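Local coordinates for soluble lytic murein transglycosylase (Escherichia coli, PDB 1QSA), which probably cleaves the glycosidic bonds between N-acetylmuramic acid and N-acetylglucosamine in peptidoglycan, leaving a 1,6-anhydro bond on the muramic acid, at residues Asn196-Val201 with Ala226-Glu231; Phe204-Gly209 with Ala241-Leu246; Val220-Val225 with Leu235-Leu240. All blocks are in the same frame, centred on the assembly; numbering follows the deposited sequence.

Contact 1: Asn196-Val201 with Ala226-Glu231; sequences NNPNTV and ARQDAE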
ATOM      1  N   ASN A 196       3.649  16.758 -23.247  1.00 16.77           N
ATOM      2  CA  ASN A 196       4.750  16.089 -23.934  1.00 18.85           C
ATOM      3  C   ASN A 196       6.107  16.406 -23.305  1.00 19.69           C
ATOM      4  O   ASN A 196       6.956  15.520 -23.148  1.00 21.10           O
ATOM      5  CB  ASN A 196       4.769  16.479 -25.414  1.00 18.27           C
ATOM      6  CG  ASN A 196       5.838  15.725 -26.205  1.00 21.46           C
ATOM      7  OD1 ASN A 196       5.828  14.492 -26.277  1.00 20.96           O
ATOM      8  ND2 ASN A 196       6.766  16.466 -26.797  1.00 19.94           N
ATOM      9  N   ASN A 197       6.311  17.672 -22.955  1.00 17.85           N
ATOM     10  CA  ASN A 197       7.568  18.123 -22.370  1.00 19.26           C
ATOM     11  C   ASN A 197       7.287  19.288 -21.425  1.00 18.68           C
ATOM     12  O   ASN A 197       6.994  20.403 -21.862  1.00 16.92           O
ATOM     13  CB  ASN A 197       8.529  18.545 -23.487  1.00 21.68           C
ATOM     14  CG  ASN A 197       9.837  19.077 -22.962  1.00 25.33           C
ATOM     15  OD1 ASN A 197      10.124  18.995 -21.766  1.00 22.50           O
ATOM     16  ND2 ASN A 197      10.645  19.632 -23.859  1.00 26.95           N
ATOM     17  N   PRO A 198       7.399  19.040 -20.106  1.00 18.64           N
ATOM     18  CA  PRO A 198       7.148  20.063 -19.092  1.00 18.38           C
ATOM     19  C   PRO A 198       8.083  21.261 -19.182  1.00 17.89           C
ATOM     20  O   PRO A 198       7.814  22.299 -18.593  1.00 18.15           O
ATOM     21  CB  PRO A 198       7.318  19.295 -17.782  1.00 18.45           C
ATOM     22  CG  PRO A 198       8.333  18.265 -18.117  1.00 19.06           C
ATOM     23  CD  PRO A 198       7.918  17.803 -19.491  1.00 19.70           C
ATOM     24  N   ASN A 199       9.166  21.122 -19.941  1.00 18.91           N
ATOM     25  CA  ASN A 199      10.104  22.224 -20.101  1.00 21.20           C
ATOM     26  C   ASN A 199       9.547  23.344 -20.961  1.00 21.06           C
ATOM     27  O   ASN A 199      10.160  24.403 -21.054  1.00 21.79           O
ATOM     28  CB  ASN A 199      11.461  21.734 -20.608  1.00 21.67           C
ATOM     29  CG  ASN A 199      12.186  20.926 -19.565  1.00 24.22           C
ATOM     30  OD1 ASN A 199      12.614  21.461 -18.540  1.00 25.81           O
ATOM     31  ND2 ASN A 199      12.260  19.617 -19.776  1.00 27.65           N
ATOM     32  N   THR A 200       8.374  23.127 -21.563  1.00 18.94           N
ATOM     33  CA  THR A 200       7.731  24.185 -22.346  1.00 19.55           C
ATOM     34  C   THR A 200       6.861  25.053 -21.416  1.00 19.24           C
ATOM     35  O   THR A 200       6.154  25.951 -21.876  1.00 18.35           O
ATOM     36  CB  THR A 200       6.823  23.612 -23.461  1.00 18.88           C
ATOM     37  OG1 THR A 200       5.825  22.754 -22.883  1.00 20.29           O
ATOM     38  CG2 THR A 200       7.635  22.824 -24.467  1.00 20.27           C
ATOM     39  N   VAL A 201       6.946  24.820 -20.109  1.00 17.52           N
ATOM     40  CA  VAL A 201       6.118  25.551 -19.150  1.00 18.19           C
ATOM     41  C   VAL A 201       6.151  27.080 -19.186  1.00 19.07           C
ATOM     42  O   VAL A 201       5.106  27.714 -19.052  1.00 19.03           O
ATOM     43  CB  VAL A 201       6.307  25.039 -17.689  1.00 18.17           C
ATOM     44  CG1 VAL A 201       7.711  25.353 -17.165  1.00 18.05           C
ATOM     45  CG2 VAL A 201       5.228  25.634 -16.785  1.00 17.95           C
ATOM     46  N   ALA A 226      11.367  20.806 -12.022  1.00 17.62           N
ATOM     47  CA  ALA A 226      12.207  20.831 -10.818  1.00 19.57           C
ATOM     48  C   ALA A 226      12.782  19.464 -10.491  1.00 20.82           C
ATOM     49  O   ALA A 226      13.872  19.361  -9.920  1.00 19.60           O
ATOM     50  CB  ALA A 226      11.428  21.360  -9.622  1.00 18.20           C
ATOM     51  N   ARG A 227      12.027  18.419 -10.813  1.00 22.77           N
ATOM     52  CA  ARG A 227      12.474  17.054 -10.556  1.00 25.99           C
ATOM     53  C   ARG A 227      13.662  16.710 -11.456  1.00 26.06           C
ATOM     54  O   ARG A 227      14.557  15.970 -11.054  1.00 26.46           O
ATOM     55  CB  ARG A 227      11.317  16.079 -10.782  1.00 30.40           C
ATOM     56  CG  ARG A 227      11.605  14.649 -10.361  1.00 38.60           C
ATOM     57  CD  ARG A 227      10.357  13.796 -10.511  1.00 46.55           C
ATOM     58  NE  ARG A 227      10.602  12.394 -10.190  1.00 53.41           N
ATOM     59  CZ  ARG A 227      10.866  11.451 -11.091  1.00 56.78           C
ATOM     60  NH1 ARG A 227      10.919  11.752 -12.384  1.00 58.59           N
ATOM     61  NH2 ARG A 227      11.073  10.201 -10.698  1.00 58.89           N
ATOM     62  N   GLN A 228      13.667  17.266 -12.667  1.00 25.39           N
ATOM     63  CA  GLN A 228      14.738  17.050 -13.635  1.00 26.99           C
ATOM     64  C   GLN A 228      15.957  17.937 -13.346  1.00 26.80           C
ATOM     65  O   GLN A 228      17.097  17.478 -13.410  1.00 27.57           O
ATOM     66  CB  GLN A 228      14.247  17.369 -15.058  1.00 28.36           C
ATOM     67  CG  GLN A 228      13.131  16.479 -15.592  1.00 33.42           C
ATOM     68  CD  GLN A 228      12.648  16.907 -16.979  1.00 36.43           C
ATOM     69  OE1 GLN A 228      13.329  17.655 -17.685  1.00 38.84           O
ATOM     70  NE2 GLN A 228      11.464  16.436 -17.368  1.00 38.19           N
ATOM     71  N   ASP A 229      15.700  19.199 -13.014  1.00 24.07           N
ATOM     72  CA  ASP A 229      16.754  20.181 -12.773  1.00 24.11           C
ATOM     73  C   ASP A 229      16.250  21.240 -11.793  1.00 21.88           C
ATOM     74  O   ASP A 229      15.592  22.212 -12.184  1.00 21.40           O
ATOM     75  CB  ASP A 229      17.121  20.823 -14.122  1.00 25.81           C
ATOM     76  CG  ASP A 229      18.367  21.701 -14.060  1.00 28.48           C
ATOM     77  OD1 ASP A 229      18.618  22.369 -13.039  1.00 27.54           O
ATOM     78  OD2 ASP A 229      19.089  21.741 -15.079  1.00 31.17           O
ATOM     79  N   ALA A 230      16.596  21.064 -10.521  1.00 21.28           N
ATOM     80  CA  ALA A 230      16.167  21.975  -9.470  1.00 21.66           C
ATOM     81  C   ALA A 230      16.609  23.422  -9.668  1.00 22.70           C
ATOM     82  O   ALA A 230      15.868  24.344  -9.325  1.00 21.34           O
ATOM     83  CB  ALA A 230      16.622  21.459  -8.102  1.00 22.35           C
ATOM     84  N   GLU A 231      17.801  23.622 -10.234  1.00 22.92           N
ATOM     85  CA  GLU A 231      18.320  24.971 -10.459  1.00 24.57           C
ATOM     86  C   GLU A 231      17.568  25.692 -11.578  1.00 24.77           C
ATOM     87  O   GLU A 231      17.244  26.877 -11.454  1.00 24.74           O
ATOM     88  CB  GLU A 231      19.826  24.938 -10.752  1.00 25.21           C
ATOM     89  CG  GLU A 231      20.484  26.326 -10.905  1.00 27.14           C
ATOM     90  CD  GLU A 231      20.450  27.178  -9.639  1.00 27.35           C
ATOM     91  OE1 GLU A 231      19.935  26.729  -8.595  1.00 26.29           O
ATOM     92  OE2 GLU A 231      20.950  28.322  -9.681  1.00 29.06           O
TER
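Asn-199 and Gln-228 meet amide to amide, their side chains coming from opposite directions. Asn-199 ND2 donates to Gln-228 OE1 over 3.1 Å in a nearly straight bond (N-H...acceptor angle 173°). The oxygen lies close to the amide plane of Asn-199, while the two amides are turned 62° against each other. Beside this bond, Gln-228 NE2 rests 3.7 Å from Pro-198 CG, the glutamine crossing the proline at about a right angle. Gln-228 spans the distance because its chain is extended beyond CG (chi2 177°). On the other side Asn-197 sets the donor: its OD1 takes Asn-199 ND2 at 3.0 Å on a lone pair and also the backbone N of Asn-199, which stands above the carbonyl plane. ND2 thus bonds to two side-chain oxygens, fixing the rotation of the Asn-199 amide. Asn-197 O in turn accepts from both N and OG1 of Thr-200, two donors converging on this one carbonyl. Beyond Gln-228, the side chain of Asp-229 caps the start of helix 230-243 through Asn-232 N. This surface contact ties an Asx turn, in the loop between helices 185-196 and 201-207, to the last turn of helix 212-228 in the alpha-superhelix.

Contact 2: Phe204-Gly209 with Ala241-Leu246; sequences FARTTG and AQAQQL. With SO4 (sulfate ion), chain G.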
ATOM      1  N   PHE A 204       4.348  28.080 -22.288  1.00 21.39           N
ATOM      2  CA  PHE A 204       2.927  27.813 -22.039  1.00 21.15           C
ATOM      3  C   PHE A 204       2.320  28.968 -21.229  1.00 21.12           C
ATOM      4  O   PHE A 204       1.261  29.485 -21.571  1.00 21.23           O
ATOM      5  CB  PHE A 204       2.770  26.485 -21.268  1.00 19.12           C
ATOM      6  CG  PHE A 204       1.352  26.178 -20.834  1.00 18.67           C
ATOM      7  CD1 PHE A 204       0.476  25.499 -21.689  1.00 18.55           C
ATOM      8  CD2 PHE A 204       0.901  26.539 -19.559  1.00 18.39           C
ATOM      9  CE1 PHE A 204      -0.827  25.182 -21.278  1.00 18.21           C
ATOM     10  CE2 PHE A 204      -0.403  26.229 -19.137  1.00 18.27           C
ATOM     11  CZ  PHE A 204      -1.268  25.547 -20.001  1.00 18.20           C
ATOM     12  N   ALA A 205       3.017  29.373 -20.169  1.00 20.44           N
ATOM     13  CA  ALA A 205       2.574  30.445 -19.282  1.00 21.38           C
ATOM     14  C   ALA A 205       2.477  31.818 -19.955  1.00 22.55           C
ATOM     15  O   ALA A 205       1.593  32.605 -19.645  1.00 21.76           O
ATOM     16  CB  ALA A 205       3.498  30.531 -18.076  1.00 20.69           C
ATOM     17  N   ARG A 206       3.403  32.097 -20.866  1.00 23.80           N
ATOM     18  CA  ARG A 206       3.423  33.381 -21.557  1.00 26.54           C
ATOM     19  C   ARG A 206       2.478  33.475 -22.752  1.00 27.40           C
ATOM     20  O   ARG A 206       1.973  34.557 -23.052  1.00 28.20           O
ATOM     21  CB  ARG A 206       4.847  33.705 -22.019  1.00 27.32           C
ATOM     22  CG  ARG A 206       5.826  33.948 -20.894  1.00 28.12           C
ATOM     23  CD  ARG A 206       7.235  34.072 -21.432  1.00 28.02           C
ATOM     24  NE  ARG A 206       8.143  34.619 -20.431  1.00 29.89           N
ATOM     25  CZ  ARG A 206       9.465  34.668 -20.566  1.00 29.83           C
ATOM     26  NH1 ARG A 206      10.043  34.176 -21.653  1.00 27.53           N
ATOM     27  NH2 ARG A 206      10.211  35.193 -19.598  1.00 29.18           N
ATOM     28  N   THR A 207       2.237  32.353 -23.427  1.00 27.25           N
ATOM     29  CA  THR A 207       1.376  32.348 -24.608  1.00 27.74           C
ATOM     30  C   THR A 207      -0.105  32.054 -24.378  1.00 28.01           C
ATOM     31  O   THR A 207      -0.893  32.105 -25.321  1.00 28.54           O
ATOM     32  CB  THR A 207       1.910  31.402 -25.697  1.00 27.62           C
ATOM     33  OG1 THR A 207       1.890  30.049 -25.220  1.00 29.64           O
ATOM     34  CG2 THR A 207       3.328  31.792 -26.089  1.00 29.47           C
ATOM     35  N   THR A 208      -0.475  31.711 -23.147  1.00 26.59           N
ATOM     36  CA  THR A 208      -1.874  31.441 -22.813  1.00 24.36           C
ATOM     37  C   THR A 208      -2.319  32.467 -21.779  1.00 24.33           C
ATOM     38  O   THR A 208      -1.495  33.056 -21.071  1.00 24.80           O
ATOM     39  CB  THR A 208      -2.095  30.011 -22.213  1.00 23.67           C
ATOM     40  OG1 THR A 208      -1.465  29.918 -20.927  1.00 21.73           O
ATOM     41  CG2 THR A 208      -1.552  28.929 -23.134  1.00 22.75           C
ATOM     42  N   GLY A 209      -3.624  32.707 -21.707  1.00 22.90           N
ATOM     43  CA  GLY A 209      -4.140  33.642 -20.732  1.00 22.52           C
ATOM     44  C   GLY A 209      -4.069  32.994 -19.369  1.00 22.67           C
ATOM     45  O   GLY A 209      -4.409  31.817 -19.225  1.00 21.62           O
ATOM     46  N   ALA A 241       6.126  33.696 -12.334  1.00 24.44           N
ATOM     47  CA  ALA A 241       5.245  34.500 -11.495  1.00 26.13           C
ATOM     48  C   ALA A 241       4.756  35.729 -12.260  1.00 26.74           C
ATOM     49  O   ALA A 241       3.588  36.099 -12.169  1.00 26.90           O
ATOM     50  CB  ALA A 241       5.958  34.917 -10.206  1.00 24.77           C
ATOM     51  N   GLN A 242       5.644  36.322 -13.052  1.00 27.78           N
ATOM     52  CA  GLN A 242       5.296  37.501 -13.841  1.00 28.74           C
ATOM     53  C   GLN A 242       4.381  37.153 -15.025  1.00 27.23           C
ATOM     54  O   GLN A 242       3.429  37.877 -15.307  1.00 27.16           O
ATOM     55  CB  GLN A 242       6.565  38.202 -14.330  1.00 31.62           C
ATOM     56  CG  GLN A 242       6.317  39.496 -15.098  1.00 35.17           C
ATOM     57  CD  GLN A 242       6.613  39.348 -16.576  1.00 39.83           C
ATOM     58  OE1 GLN A 242       5.791  38.834 -17.339  1.00 41.11           O
ATOM     59  NE2 GLN A 242       7.802  39.780 -16.989  1.00 40.97           N
ATOM     60  N   ALA A 243       4.662  36.039 -15.697  1.00 26.25           N
ATOM     61  CA  ALA A 243       3.856  35.602 -16.844  1.00 25.28           C
ATOM     62  C   ALA A 243       2.399  35.285 -16.490  1.00 25.31           C
ATOM     63  O   ALA A 243       1.497  35.477 -17.315  1.00 24.37           O
ATOM     64  CB  ALA A 243       4.502  34.399 -17.513  1.00 25.89           C
ATOM     65  N   GLN A 244       2.164  34.804 -15.269  1.00 22.86           N
ATOM     66  CA  GLN A 244       0.807  34.460 -14.847  1.00 21.52           C
ATOM     67  C   GLN A 244       0.250  35.306 -13.713  1.00 21.98           C
ATOM     68  O   GLN A 244      -0.801  34.978 -13.157  1.00 20.94           O
ATOM     69  CB  GLN A 244       0.720  32.974 -14.483  1.00 20.24           C
ATOM     70  CG  GLN A 244       1.045  32.068 -15.646  1.00 18.79           C
ATOM     71  CD  GLN A 244       0.786  30.608 -15.324  1.00 20.13           C
ATOM     72  OE1 GLN A 244       1.220  30.109 -14.283  1.00 19.38           O
ATOM     73  NE2 GLN A 244       0.092  29.914 -16.223  1.00 17.15           N
ATOM     74  N   GLN A 245       0.940  36.403 -13.393  1.00 22.58           N
ATOM     75  CA  GLN A 245       0.532  37.323 -12.325  1.00 24.46           C
ATOM     76  C   GLN A 245       0.176  36.556 -11.056  1.00 24.11           C
ATOM     77  O   GLN A 245      -0.848  36.808 -10.431  1.00 25.07           O
ATOM     78  CB  GLN A 245      -0.666  38.183 -12.770  1.00 25.93           C
ATOM     79  CG  GLN A 245      -0.600  38.713 -14.211  1.00 29.19           C
ATOM     80  CD  GLN A 245      -1.435  37.873 -15.198  1.00 30.49           C
ATOM     81  OE1 GLN A 245      -2.576  37.502 -14.909  1.00 31.11           O
ATOM     82  NE2 GLN A 245      -0.861  37.576 -16.361  1.00 30.36           N
ATOM     83  N   LEU A 246       1.034  35.613 -10.673  1.00 24.41           N
ATOM     84  CA  LEU A 246       0.777  34.791  -9.498  1.00 24.20           C
ATOM     85  C   LEU A 246       0.716  35.552  -8.179  1.00 25.47           C
ATOM     86  O   LEU A 246       1.475  36.506  -7.963  1.00 25.44           O
ATOM     87  CB  LEU A 246       1.815  33.673  -9.403  1.00 23.39           C
ATOM     88  CG  LEU A 246       1.934  32.735 -10.604  1.00 21.05           C
ATOM     89  CD1 LEU A 246       2.999  31.699 -10.308  1.00 18.82           C
ATOM     90  CD2 LEU A 246       0.606  32.060 -10.923  1.00 19.36           C
TER
HETATM   91  S   SO4 G 706      -2.892  37.351 -19.560  1.00 48.36           S
HETATM   92  O1  SO4 G 706      -2.409  37.132 -20.934  1.00 47.32           O
HETATM   93  O2  SO4 G 706      -4.361  37.222 -19.524  1.00 48.47           O
HETATM   94  O3  SO4 G 706      -2.288  36.348 -18.661  1.00 46.99           O
HETATM   95  O4  SO4 G 706      -2.505  38.706 -19.114  1.00 48.71           O
HETATM   96  O   HOH W   1      -0.816  31.466 -18.500  1.00 18.27           O
HETATM   97  O   HOH W   2       7.788  36.228 -17.940  1.00 29.26           O
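Ala-205 CB lies against the aliphatic part of Gln-244, 3.8 Å from its CG, and has Ala-243 CB as a second neighbour at 4.0 Å. The two alanines allow the helix ends to come close, with the CA atoms of Arg-206 and Ala-243 5.2 Å apart. Alongside, Arg-206 CG touches Ala-243 CB at 3.7 Å; the arginine chain then runs out extended to NE, which donates a hydrogen bond to a water at the guanidinium edge, in its plane, weakly relayed to Gln-242 OE1. A second water, with three bonds, accepts from Gln-244 NE2 (2.9 Å) and donates to Ala-205 O and to Thr-208 OG1. That hydroxyl is itself bonded to Phe-204 O, 2.8 Å away. Gln-244 CG sits opposite the carbonyl carbon (chi1 -61°), and the extended chain beyond it carries NE2 to this water and to Thr-214 O of helix 212-228. With an alanine here, the water and Thr-214 O would probably lose their common donor and a gap would open beside Ala-205 CB. At the exposed edge, Gln-245 NE2 binds a sulfate, probably from the crystallisation liquor, at O3 (3.0 Å); Ala-210 N holds the same ion. Alanine packing with a bridging water here joins the C-terminal ends of helices 201-207 and 230-243 in the alpha-superhelix.

Contact 3: Val220-Val225 with Leu235-Leu240; sequences VAFASV and LMIPSL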
ATOM      1  N   VAL A 220       1.953  22.100 -12.167  1.00 13.70           N
ATOM      2  CA  VAL A 220       2.277  20.674 -12.230  1.00 13.52           C
ATOM      3  C   VAL A 220       3.516  20.480 -13.123  1.00 12.69           C
ATOM      4  O   VAL A 220       4.460  19.778 -12.754  1.00 12.41           O
ATOM      5  CB  VAL A 220       1.089  19.831 -12.776  1.00 10.95           C
ATOM      6  CG1 VAL A 220       1.494  18.354 -12.877  1.00 11.56           C
ATOM      7  CG2 VAL A 220      -0.134  19.966 -11.863  1.00 12.23           C
ATOM      8  N   ALA A 221       3.524  21.123 -14.288  1.00 13.91           N
ATOM      9  CA  ALA A 221       4.658  21.007 -15.199  1.00 12.68           C
ATOM     10  C   ALA A 221       5.934  21.529 -14.522  1.00 13.65           C
ATOM     11  O   ALA A 221       7.008  20.962 -14.672  1.00 13.59           O
ATOM     12  CB  ALA A 221       4.389  21.775 -16.482  1.00 13.64           C
ATOM     13  N   PHE A 222       5.783  22.600 -13.748  1.00 13.71           N
ATOM     14  CA  PHE A 222       6.910  23.211 -13.043  1.00 14.04           C
ATOM     15  C   PHE A 222       7.537  22.195 -12.082  1.00 15.18           C
ATOM     16  O   PHE A 222       8.764  22.105 -11.976  1.00 15.88           O
ATOM     17  CB  PHE A 222       6.444  24.460 -12.293  1.00 13.09           C
ATOM     18  CG  PHE A 222       7.535  25.135 -11.488  1.00 14.74           C
ATOM     19  CD1 PHE A 222       8.432  26.010 -12.096  1.00 17.35           C
ATOM     20  CD2 PHE A 222       7.640  24.909 -10.120  1.00 16.61           C
ATOM     21  CE1 PHE A 222       9.424  26.656 -11.342  1.00 19.32           C
ATOM     22  CE2 PHE A 222       8.622  25.544  -9.362  1.00 18.15           C
ATOM     23  CZ  PHE A 222       9.513  26.417  -9.968  1.00 17.88           C
ATOM     24  N   ALA A 223       6.695  21.435 -11.388  1.00 14.62           N
ATOM     25  CA  ALA A 223       7.179  20.400 -10.478  1.00 15.31           C
ATOM     26  C   ALA A 223       7.978  19.338 -11.258  1.00 16.48           C
ATOM     27  O   ALA A 223       9.003  18.850 -10.784  1.00 15.67           O
ATOM     28  CB  ALA A 223       6.012  19.766  -9.741  1.00 16.09           C
ATOM     29  N   SER A 224       7.535  19.001 -12.470  1.00 16.81           N
ATOM     30  CA  SER A 224       8.249  18.015 -13.294  1.00 16.29           C
ATOM     31  C   SER A 224       9.618  18.564 -13.704  1.00 18.10           C
ATOM     32  O   SER A 224      10.618  17.827 -13.721  1.00 17.13           O
ATOM     33  CB  SER A 224       7.430  17.638 -14.537  1.00 16.35           C
ATOM     34  OG  SER A 224       6.184  17.077 -14.163  1.00 17.08           O
ATOM     35  N   VAL A 225       9.657  19.858 -14.027  1.00 16.90           N
ATOM     36  CA  VAL A 225      10.908  20.520 -14.408  1.00 18.39           C
ATOM     37  C   VAL A 225      11.871  20.510 -13.220  1.00 18.43           C
ATOM     38  O   VAL A 225      13.054  20.233 -13.396  1.00 19.42           O
ATOM     39  CB  VAL A 225      10.676  21.990 -14.849  1.00 20.63           C
ATOM     40  CG1 VAL A 225      12.019  22.721 -15.015  1.00 22.35           C
ATOM     41  CG2 VAL A 225       9.893  22.025 -16.165  1.00 20.95           C
ATOM     42  N   LEU A 235      15.517  29.223 -10.845  1.00 21.92           N
ATOM     43  CA  LEU A 235      15.766  30.438 -11.623  1.00 22.60           C
ATOM     44  C   LEU A 235      14.571  30.922 -12.438  1.00 24.30           C
ATOM     45  O   LEU A 235      14.489  32.100 -12.798  1.00 24.00           O
ATOM     46  CB  LEU A 235      16.963  30.224 -12.545  1.00 23.70           C
ATOM     47  CG  LEU A 235      18.307  30.053 -11.840  1.00 24.49           C
ATOM     48  CD1 LEU A 235      19.373  29.732 -12.867  1.00 24.97           C
ATOM     49  CD2 LEU A 235      18.658  31.310 -11.055  1.00 23.89           C
ATOM     50  N   MET A 236      13.636  30.015 -12.710  1.00 23.00           N
ATOM     51  CA  MET A 236      12.444  30.331 -13.492  1.00 21.79           C
ATOM     52  C   MET A 236      11.301  30.995 -12.718  1.00 21.76           C
ATOM     53  O   MET A 236      10.415  31.606 -13.326  1.00 21.57           O
ATOM     54  CB  MET A 236      11.910  29.048 -14.132  1.00 22.33           C
ATOM     55  CG  MET A 236      10.750  29.258 -15.083  1.00 22.94           C
ATOM     56  SD  MET A 236       9.968  27.700 -15.543  1.00 23.66           S
ATOM     57  CE  MET A 236      11.338  26.818 -16.258  1.00 22.93           C
ATOM     58  N   ILE A 237      11.312  30.892 -11.392  1.00 19.33           N
ATOM     59  CA  ILE A 237      10.222  31.438 -10.603  1.00 19.84           C
ATOM     60  C   ILE A 237       9.823  32.887 -10.908  1.00 21.58           C
ATOM     61  O   ILE A 237       8.638  33.172 -11.093  1.00 22.10           O
ATOM     62  CB  ILE A 237      10.420  31.202  -9.084  1.00 19.46           C
ATOM     63  CG1 ILE A 237      10.383  29.700  -8.785  1.00 19.51           C
ATOM     64  CG2 ILE A 237       9.334  31.918  -8.284  1.00 19.03           C
ATOM     65  CD1 ILE A 237      10.569  29.346  -7.308  1.00 19.86           C
ATOM     66  N   PRO A 238      10.795  33.819 -10.976  1.00 22.44           N
ATOM     67  CA  PRO A 238      10.381  35.198 -11.270  1.00 23.75           C
ATOM     68  C   PRO A 238       9.641  35.340 -12.603  1.00 22.95           C
ATOM     69  O   PRO A 238       8.591  35.985 -12.660  1.00 23.87           O
ATOM     70  CB  PRO A 238      11.704  35.971 -11.259  1.00 24.26           C
ATOM     71  CG  PRO A 238      12.519  35.227 -10.248  1.00 24.66           C
ATOM     72  CD  PRO A 238      12.211  33.764 -10.570  1.00 24.35           C
ATOM     73  N   SER A 239      10.170  34.717 -13.654  1.00 23.37           N
ATOM     74  CA  SER A 239       9.553  34.782 -14.978  1.00 24.35           C
ATOM     75  C   SER A 239       8.167  34.149 -14.999  1.00 25.26           C
ATOM     76  O   SER A 239       7.251  34.674 -15.639  1.00 24.16           O
ATOM     77  CB  SER A 239      10.434  34.098 -16.017  1.00 25.37           C
ATOM     78  OG  SER A 239      11.608  34.850 -16.264  1.00 30.53           O
ATOM     79  N   LEU A 240       8.013  33.018 -14.310  1.00 24.10           N
ATOM     80  CA  LEU A 240       6.722  32.331 -14.261  1.00 24.50           C
ATOM     81  C   LEU A 240       5.698  33.144 -13.467  1.00 24.82           C
ATOM     82  O   LEU A 240       4.552  33.293 -13.889  1.00 24.42           O
ATOM     83  CB  LEU A 240       6.885  30.927 -13.660  1.00 23.68           C
ATOM     84  CG  LEU A 240       5.661  30.006 -13.686  1.00 25.47           C
ATOM     85  CD1 LEU A 240       5.074  29.912 -15.096  1.00 23.44           C
ATOM     86  CD2 LEU A 240       6.078  28.629 -13.183  1.00 25.37           C
TER
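Helices 212-228 and 230-243 form an antiparallel helical hairpin, a building element of the alpha-superhelix, and the aromatic ring of Phe-222 reaches from one arm to the other. The segments run at 161° to each other with their axes 12.0 Å apart, a wide spacing bridged by large apolar side chains. Phe-222 CG lies anti to the backbone N (chi1 178°), which sends the ring across to the partner helix, where it meets three residues. Ile-237 approaches the far end of the ring at about a right angle, its CG1 3.6 Å from Phe-222 CZ. Nearer the base, Leu-240 CD2 comes within 3.7 Å of Phe-222 CD1, and the two branched residues, one turn apart on helix 230-243, touch different parts of the same ring. Leu-254, Ile-257 and Val-258 of helix 248-260 also pack on Phe-222, bringing the next helix in the chain onto this ring. Helix 230-243 is kinked at Pro-238 and Ser-239, whose backbone N atoms lack a bond to the preceding turn. Met-236 runs antiparallel alongside the phenylalanine side chain, and the bend at its last torsion brings CE to 4.3 Å from Val-225 CG1. Its sulfur makes a Met-aromatic contact at the ring edge: SD lies 4.1 Å from Phe-222 CD1 and, from the ring centroid, 87° off the normal.

How the contacts relate
Contact 1 touches through the end of helix 212-228, its segment running on into the start of helix 230-243; contact 3 uses the middle of that helix and contact 2 its C-terminal end. Contacts 1 and 3 have centres about 7 Å apart and also share helix 212-228; Pro-198 packs on Ala-221 and Ser-224, and Val-201 on Met-236. Contacts 2 and 3 lie about 11 Å apart and meet where Ala-205 CB touches Leu-240 CD1, whereas contacts 1 and 2 are about 16 Å apart. Along the chain, contact 3 is nested within contact 2, while contact 1 crosses both. The contacts thus knit the successive helices 201-207, 212-228 and 230-243 together, away from the predicted active-site Glu-478.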